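Local coordinates for protein histone-lysine N-methyltransferase, H3 lysine-9 specific SUVH4 (Arabidopsis thaliana, PDB 4QEO) that transfers methyl groups from S-adenosyl-L-methionine to the tail of histone H3, a mark of transcriptional silencing, and binds methylated DNA, at residues K343-N346 / R347-Q350; C298-S301 / K302-A305; D244-G247 / G248-K252. All blocks are in the same frame, centred on the assembly; numbering follows the deposited sequence.

How the contacts relate
Along the chain contact 3 (244-252) comes first, then contact 2 (298-305), then contact 1 (343-350). Contacts 1 and 2 belong to the Pre-SET zinc cluster: their centres lie about 14 Å apart, they touch through Cys344 SG and Cys298 SG, 3.5 Å apart, and both reach the same zinc ion. Contact 3 stands apart from that cluster, its centre about 21 Å from that of contact 1 and about 34 Å from that of contact 2, in the loop joining the antiparallel neighbours 240-242 and 256-257 of a four-stranded sheet. Strand 357-361 of that sheet follows contact 1, so the chain leaving the zinc cluster returns to the sheet beside contact 3.

Contact 1: residues K343-N346 / R347-Q350; sequences KCVN and RTSQ. With ZN (zinc ion), chain G.
Arg347 folds back on Cys344 where the chain leaves the triangular zinc cluster of the Pre-SET domain and winds into a 3-10 turn. The metal bond comes first: Cys344 SG holds a zinc ion at 2.4 Å, and Cys298, Cys334 and Cys340 complete that site. The same sulfur accepts a weak bond from Asn346 N.

Backbone bonds close the turn. Arg347 N donates to Cys344 O over 3.0 Å, from above the carbonyl plane rather than on a lone pair. Val345 O is gripped twice by Thr348: weakly by its N, and by its hydroxyl OG1 in the carbonyl plane at a short 2.5 Å. The side chains of Val345 and Thr348 lie side by side and point the same way, with CG1 of Val345 3.8 Å from OG1 of Thr348; Tyr316 packs on both.

Apolar contact comes from the aliphatic part of Arg347, whose CG lies 3.9 Å from Cys344 CB. Its chain is extended from CG to NE and carries the guanidinium past the zinc ligand, where NH2 bonds the carbonyl oxygens of Gly335 and Cys340. An alanine in place of Arg347 is likely to leave those two carbonyls and the Gln350 amide oxygen without their donor and to uncover one side of Cys344 CB. The amide of Gln350 also reaches Glu333 and Cys334 through NE2, while its OE1 takes Arg347 NH1 on a lone pair at 3.1 Å, only 4° out of the guanidinium plane.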
loop_
_atom_site.group_PDB
_atom_site.type_symbol
_atom_site.label_atom_id
_atom_site.label_comp_id
_atom_site.label_asym_id
_atom_site.label_seq_id
_atom_site.Cartn_x
_atom_site.Cartn_y
_atom_site.Cartn_z
ATOM N N LYS A 343 -21.665 7.585 -10.098
ATOM C CA LYS A 343 -21.320 6.565 -9.116
ATOM C C LYS A 343 -20.771 5.299 -9.768
ATOM O O LYS A 343 -20.304 4.400 -9.070
ATOM C CB LYS A 343 -22.544 6.216 -8.257
ATOM C CG LYS A 343 -22.888 7.257 -7.193
ATOM C CD LYS A 343 -24.072 6.801 -6.343
ATOM C CE LYS A 343 -24.542 7.877 -5.360
ATOM N NZ LYS A 343 -25.857 7.515 -4.717
ATOM N N CYS A 344 -20.842 5.222 -11.096
ATOM C CA CYS A 344 -20.398 4.024 -11.814
ATOM C C CYS A 344 -18.976 3.656 -11.419
ATOM O O CYS A 344 -18.104 4.525 -11.331
ATOM C CB CYS A 344 -20.472 4.219 -13.339
ATOM S SG CYS A 344 -19.849 2.784 -14.264
ATOM N N VAL A 345 -18.734 2.374 -11.174
ATOM C CA VAL A 345 -17.403 1.954 -10.716
ATOM C C VAL A 345 -16.395 2.089 -11.859
ATOM O O VAL A 345 -15.193 2.310 -11.638
ATOM C CB VAL A 345 -17.434 0.536 -10.115
ATOM C CG1 VAL A 345 -16.080 0.159 -9.518
ATOM C CG2 VAL A 345 -18.492 0.474 -9.032
ATOM N N ASN A 346 -16.904 2.035 -13.089
ATOM C CA ASN A 346 -16.045 2.263 -14.241
ATOM C C ASN A 346 -15.779 3.750 -14.506
ATOM O O ASN A 346 -15.267 4.117 -15.554
ATOM C CB ASN A 346 -16.553 1.543 -15.490
ATOM C CG ASN A 346 -15.435 1.241 -16.471
ATOM O OD1 ASN A 346 -14.353 0.824 -16.077
ATOM N ND2 ASN A 346 -15.676 1.498 -17.752
ATOM N N ARG A 347 -16.113 4.590 -13.533
ATOM C CA ARG A 347 -15.633 5.961 -13.504
ATOM C C ARG A 347 -14.703 6.185 -12.300
ATOM O O ARG A 347 -14.546 7.316 -11.852
ATOM C CB ARG A 347 -16.816 6.936 -13.421
ATOM C CG ARG A 347 -17.817 6.832 -14.581
ATOM C CD ARG A 347 -18.973 7.793 -14.364
ATOM N NE ARG A 347 -19.951 7.821 -15.456
ATOM C CZ ARG A 347 -19.859 8.615 -16.522
ATOM N NH1 ARG A 347 -18.816 9.415 -16.670
ATOM N NH2 ARG A 347 -20.810 8.605 -17.451
ATOM N N THR A 348 -14.094 5.118 -11.778
ATOM C CA THR A 348 -13.260 5.245 -10.564
ATOM C C THR A 348 -12.319 6.467 -10.463
ATOM O O THR A 348 -12.365 7.186 -9.464
ATOM C CB THR A 348 -12.507 3.940 -10.256
ATOM O OG1 THR A 348 -13.461 2.943 -9.879
ATOM C CG2 THR A 348 -11.490 4.131 -9.104
ATOM N N SER A 349 -11.512 6.742 -11.492
ATOM C CA SER A 349 -10.544 7.841 -11.385
ATOM C C SER A 349 -11.147 9.238 -11.541
ATOM O O SER A 349 -10.448 10.242 -11.393
ATOM C CB SER A 349 -9.385 7.665 -12.369
ATOM O OG SER A 349 -9.779 8.007 -13.678
ATOM N N GLN A 350 -12.442 9.305 -11.829
ATOM C CA GLN A 350 -13.101 10.591 -12.042
ATOM C C GLN A 350 -13.661 11.133 -10.736
ATOM O O GLN A 350 -14.116 12.272 -10.656
ATOM C CB GLN A 350 -14.240 10.451 -13.056
ATOM C CG GLN A 350 -13.779 10.117 -14.467
ATOM C CD GLN A 350 -14.905 9.555 -15.343
ATOM O OE1 GLN A 350 -16.068 9.977 -15.256
ATOM N NE2 GLN A 350 -14.557 8.603 -16.193
HETATM ZN ZN ZN G . -20.529 3.287 -16.488
#

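Contact 2: residues C298-S301 / K302-A305; sequences CTDS and KKCA. With ZN (zinc ion), chain H; ZN (zinc ion), chain G.
Cys298 and Cys304 meet at a shared zinc ion of the Pre-SET cluster, and the chain between them turns at Asp300, whose carboxylate makes an Asx turn. The tight side is the metal side. Cys298 SG bridges two zinc ions, at 2.4 Å from the one it shares with Cys304 and 2.2 Å from the one it shares with Cys334, Cys340 and Cys344. Cys304 SG binds only the first, at 2.3 Å, where Cys292 and Cys294 fill the remaining places. The two cysteines are buried and also pack directly, Cys298 CB lying 4.0 Å from Cys304 SG, with Phe314 against both. A nearly straight backbone bond from Cys304 N to Asp300 O closes the turn, with an N-H...O angle of 166°. Cys304 is also the N-cap of helix 305-309, its sulfur reaching a backbone N just beyond.

The other side opens toward solvent and is held through the carboxylate of Asp300. With CG anti to the backbone N (chi1 163°), the carboxylate is placed beside the amides of Lys302 and Lys303, and each oxygen takes one of them from well above the carboxylate plane: OD1 that of Lys302 at 2.6 Å, OD2 that of Lys303. Both lysines are exposed. The chain of Lys302 bends twice and leads outward, whereas Lys303 crosses Asp300 at about a right angle, with CG, CD and CE all close to OD2. The amine itself does not close on the carboxylate: Lys303 NZ stays 4.7 Å from Asp300 OD2.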
loop_
_atom_site.group_PDB
_atom_site.type_symbol
_atom_site.label_atom_id
_atom_site.label_comp_id
_atom_site.label_asym_id
_atom_site.label_seq_id
_atom_site.Cartn_x
_atom_site.Cartn_y
_atom_site.Cartn_z
ATOM N N CYS A 298 -22.633 0.584 -14.251
ATOM C CA CYS A 298 -22.256 -0.481 -15.177
ATOM C C CYS A 298 -21.775 -1.713 -14.413
ATOM O O CYS A 298 -20.756 -1.665 -13.711
ATOM C CB CYS A 298 -21.185 0.006 -16.143
ATOM S SG CYS A 298 -21.679 1.530 -17.020
ATOM N N THR A 299 -22.521 -2.805 -14.558
ATOM C CA THR A 299 -22.301 -4.017 -13.772
ATOM C C THR A 299 -22.123 -5.265 -14.639
ATOM O O THR A 299 -21.355 -6.164 -14.300
ATOM C CB THR A 299 -23.475 -4.259 -12.809
ATOM O OG1 THR A 299 -24.702 -4.284 -13.552
ATOM C CG2 THR A 299 -23.541 -3.143 -11.779
ATOM N N ASP A 300 -22.834 -5.321 -15.756
ATOM C CA ASP A 300 -22.760 -6.496 -16.613
ATOM C C ASP A 300 -21.827 -6.279 -17.792
ATOM O O ASP A 300 -22.048 -5.394 -18.620
ATOM C CB ASP A 300 -24.156 -6.889 -17.095
ATOM C CG ASP A 300 -24.124 -7.825 -18.289
ATOM O OD1 ASP A 300 -23.197 -8.657 -18.398
ATOM O OD2 ASP A 300 -25.048 -7.729 -19.119
ATOM N N SER A 301 -20.799 -7.118 -17.875
ATOM C CA SER A 301 -19.820 -7.040 -18.954
ATOM C C SER A 301 -20.378 -7.429 -20.327
ATOM O O SER A 301 -19.772 -7.119 -21.354
ATOM C CB SER A 301 -18.601 -7.900 -18.627
ATOM O OG SER A 301 -17.703 -7.917 -19.719
ATOM N N LYS A 302 -21.520 -8.115 -20.344
ATOM C CA LYS A 302 -22.189 -8.436 -21.601
ATOM C C LYS A 302 -22.726 -7.165 -22.249
ATOM O O LYS A 302 -22.318 -6.804 -23.348
ATOM C CB LYS A 302 -23.330 -9.435 -21.379
ATOM C CG LYS A 302 -22.882 -10.836 -20.987
ATOM C CD LYS A 302 -22.318 -11.581 -22.187
ATOM C CE LYS A 302 -23.336 -11.651 -23.317
ATOM N NZ LYS A 302 -22.701 -12.022 -24.612
ATOM N N LYS A 303 -23.635 -6.487 -21.557
ATOM C CA LYS A 303 -24.270 -5.281 -22.086
ATOM C C LYS A 303 -23.290 -4.131 -22.331
ATOM O O LYS A 303 -23.239 -3.569 -23.429
ATOM C CB LYS A 303 -25.397 -4.820 -21.154
ATOM C CG LYS A 303 -26.594 -5.763 -21.138
ATOM C CD LYS A 303 -27.518 -5.496 -19.959
ATOM C CE LYS A 303 -28.392 -6.713 -19.653
ATOM N NZ LYS A 303 -29.454 -6.955 -20.669
ATOM N N CYS A 304 -22.515 -3.795 -21.301
ATOM C CA CYS A 304 -21.661 -2.611 -21.315
ATOM C C CYS A 304 -20.516 -2.625 -22.327
ATOM O O CYS A 304 -19.583 -3.420 -22.213
ATOM C CB CYS A 304 -21.071 -2.361 -19.928
ATOM S SG CYS A 304 -20.122 -0.815 -19.889
ATOM N N ALA A 305 -20.575 -1.702 -23.283
ATOM C CA ALA A 305 -19.541 -1.540 -24.306
ATOM C C ALA A 305 -18.184 -1.114 -23.733
ATOM O O ALA A 305 -17.129 -1.391 -24.314
ATOM C CB ALA A 305 -19.994 -0.526 -25.341
HETATM ZN ZN ZN H . -21.834 0.555 -19.188
HETATM ZN ZN ZN G . -20.529 3.287 -16.488
#

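Contact 3: residues D244-G247 / G248-K252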
loop_
_atom_site.group_PDB
_atom_site.type_symbol
_atom_site.label_atom_id
_atom_site.label_comp_id
_atom_site.label_asym_id
_atom_site.label_seq_id
_atom_site.Cartn_x
_atom_site.Cartn_y
_atom_site.Cartn_z
ATOM N N ASP A 244 -4.660 25.452 2.590
ATOM C CA ASP A 244 -5.195 24.597 1.524
ATOM C C ASP A 244 -4.672 25.039 0.160
ATOM O O ASP A 244 -5.117 26.052 -0.366
ATOM C CB ASP A 244 -6.722 24.666 1.514
ATOM C CG ASP A 244 -7.346 23.851 0.386
ATOM O OD1 ASP A 244 -6.638 23.062 -0.274
ATOM O OD2 ASP A 244 -8.566 23.991 0.169
ATOM N N ILE A 245 -3.753 24.280 -0.429
ATOM C CA ILE A 245 -3.185 24.679 -1.719
ATOM C C ILE A 245 -4.226 24.698 -2.839
ATOM O O ILE A 245 -4.089 25.449 -3.811
ATOM C CB ILE A 245 -1.998 23.795 -2.145
ATOM C CG1 ILE A 245 -2.443 22.344 -2.325
ATOM C CG2 ILE A 245 -0.877 23.889 -1.127
ATOM C CD1 ILE A 245 -1.460 21.494 -3.103
ATOM N N SER A 246 -5.263 23.875 -2.705
ATOM C CA SER A 246 -6.345 23.875 -3.678
ATOM C C SER A 246 -7.148 25.146 -3.426
ATOM O O SER A 246 -6.912 25.852 -2.447
ATOM C CB SER A 246 -7.215 22.618 -3.540
ATOM O OG SER A 246 -8.272 22.792 -2.608
ATOM N N GLY A 247 -8.092 25.463 -4.294
ATOM C CA GLY A 247 -8.826 26.703 -4.105
ATOM C C GLY A 247 -9.810 26.616 -2.951
ATOM O O GLY A 247 -10.412 27.614 -2.548
ATOM N N GLY A 248 -9.934 25.417 -2.390
ATOM C CA GLY A 248 -11.156 25.001 -1.736
ATOM C C GLY A 248 -11.831 24.168 -2.812
ATOM O O GLY A 248 -12.985 23.745 -2.699
ATOM N N LEU A 249 -11.067 23.943 -3.879
ATOM C CA LEU A 249 -11.493 23.176 -5.042
ATOM C C LEU A 249 -11.566 21.676 -4.779
ATOM O O LEU A 249 -12.504 21.005 -5.199
ATOM C CB LEU A 249 -10.537 23.443 -6.210
ATOM C CG LEU A 249 -10.619 24.829 -6.864
ATOM C CD1 LEU A 249 -9.739 24.916 -8.121
ATOM C CD2 LEU A 249 -12.070 25.168 -7.197
ATOM N N GLU A 250 -10.562 21.141 -4.096
ATOM C CA GLU A 250 -10.578 19.726 -3.762
ATOM C C GLU A 250 -11.597 19.457 -2.674
ATOM O O GLU A 250 -11.806 20.276 -1.779
ATOM C CB GLU A 250 -9.190 19.229 -3.327
ATOM C CG GLU A 250 -8.132 19.298 -4.419
ATOM C CD GLU A 250 -8.374 18.332 -5.572
ATOM O OE1 GLU A 250 -9.355 17.553 -5.532
ATOM O OE2 GLU A 250 -7.560 18.341 -6.519
ATOM N N PHE A 251 -12.219 18.291 -2.756
ATOM C CA PHE A 251 -13.239 17.888 -1.806
ATOM C C PHE A 251 -12.665 17.812 -0.394
ATOM O O PHE A 251 -13.361 18.027 0.593
ATOM C CB PHE A 251 -13.810 16.540 -2.231
ATOM C CG PHE A 251 -14.686 15.911 -1.204
ATOM C CD1 PHE A 251 -15.933 16.439 -0.930
ATOM C CD2 PHE A 251 -14.264 14.787 -0.512
ATOM C CE1 PHE A 251 -16.744 15.861 0.018
ATOM C CE2 PHE A 251 -15.073 14.200 0.437
ATOM C CZ PHE A 251 -16.315 14.737 0.705
ATOM N N LYS A 252 -11.380 17.504 -0.313
ATOM C CA LYS A 252 -10.666 17.516 0.949
ATOM C C LYS A 252 -9.507 18.475 0.820
ATOM O O LYS A 252 -8.724 18.373 -0.119
ATOM C CB LYS A 252 -10.162 16.117 1.257
ATOM C CG LYS A 252 -11.284 15.136 1.488
ATOM C CD LYS A 252 -10.746 13.746 1.694
ATOM C CE LYS A 252 -11.791 12.845 2.302
ATOM N NZ LYS A 252 -11.390 12.421 3.669
#
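An Asx turn at Asp244 runs straight into an ST turn at Ser246, in the loop between strands 240-242 and 256-257. Ser246 OG stands between its backbone N and carbonyl carbon (chi1 89°), which turns it in toward the following residues. There it accepts two amides, Gly248 N at 3.1 Å and Glu250 N at 3.2 Å, and gives its own proton to Asp244 OD1 at 2.9 Å, on the syn side of the carboxylate. Asp244 OD1 also receives Ser246 N, from above the carboxylate plane, and Ile254 N further along the loop.

Beside these bonds Ser246 CB lies 3.6 Å from Glu250 CG, and the bent Glu250 chain sends OE2 away to the hydroxyl of Tyr273. Leu249 folds its CG against the backbone of Gly247. At Gly248 phi is 99°, and a side chain there would be jammed against the carbonyl oxygen of Gly247. Asp244 OD1 taking the amide of Ser246, and Ser246 OG that of Gly248, each two residues on, are an Asx turn followed by an ST turn, joined here by the serine hydroxyl.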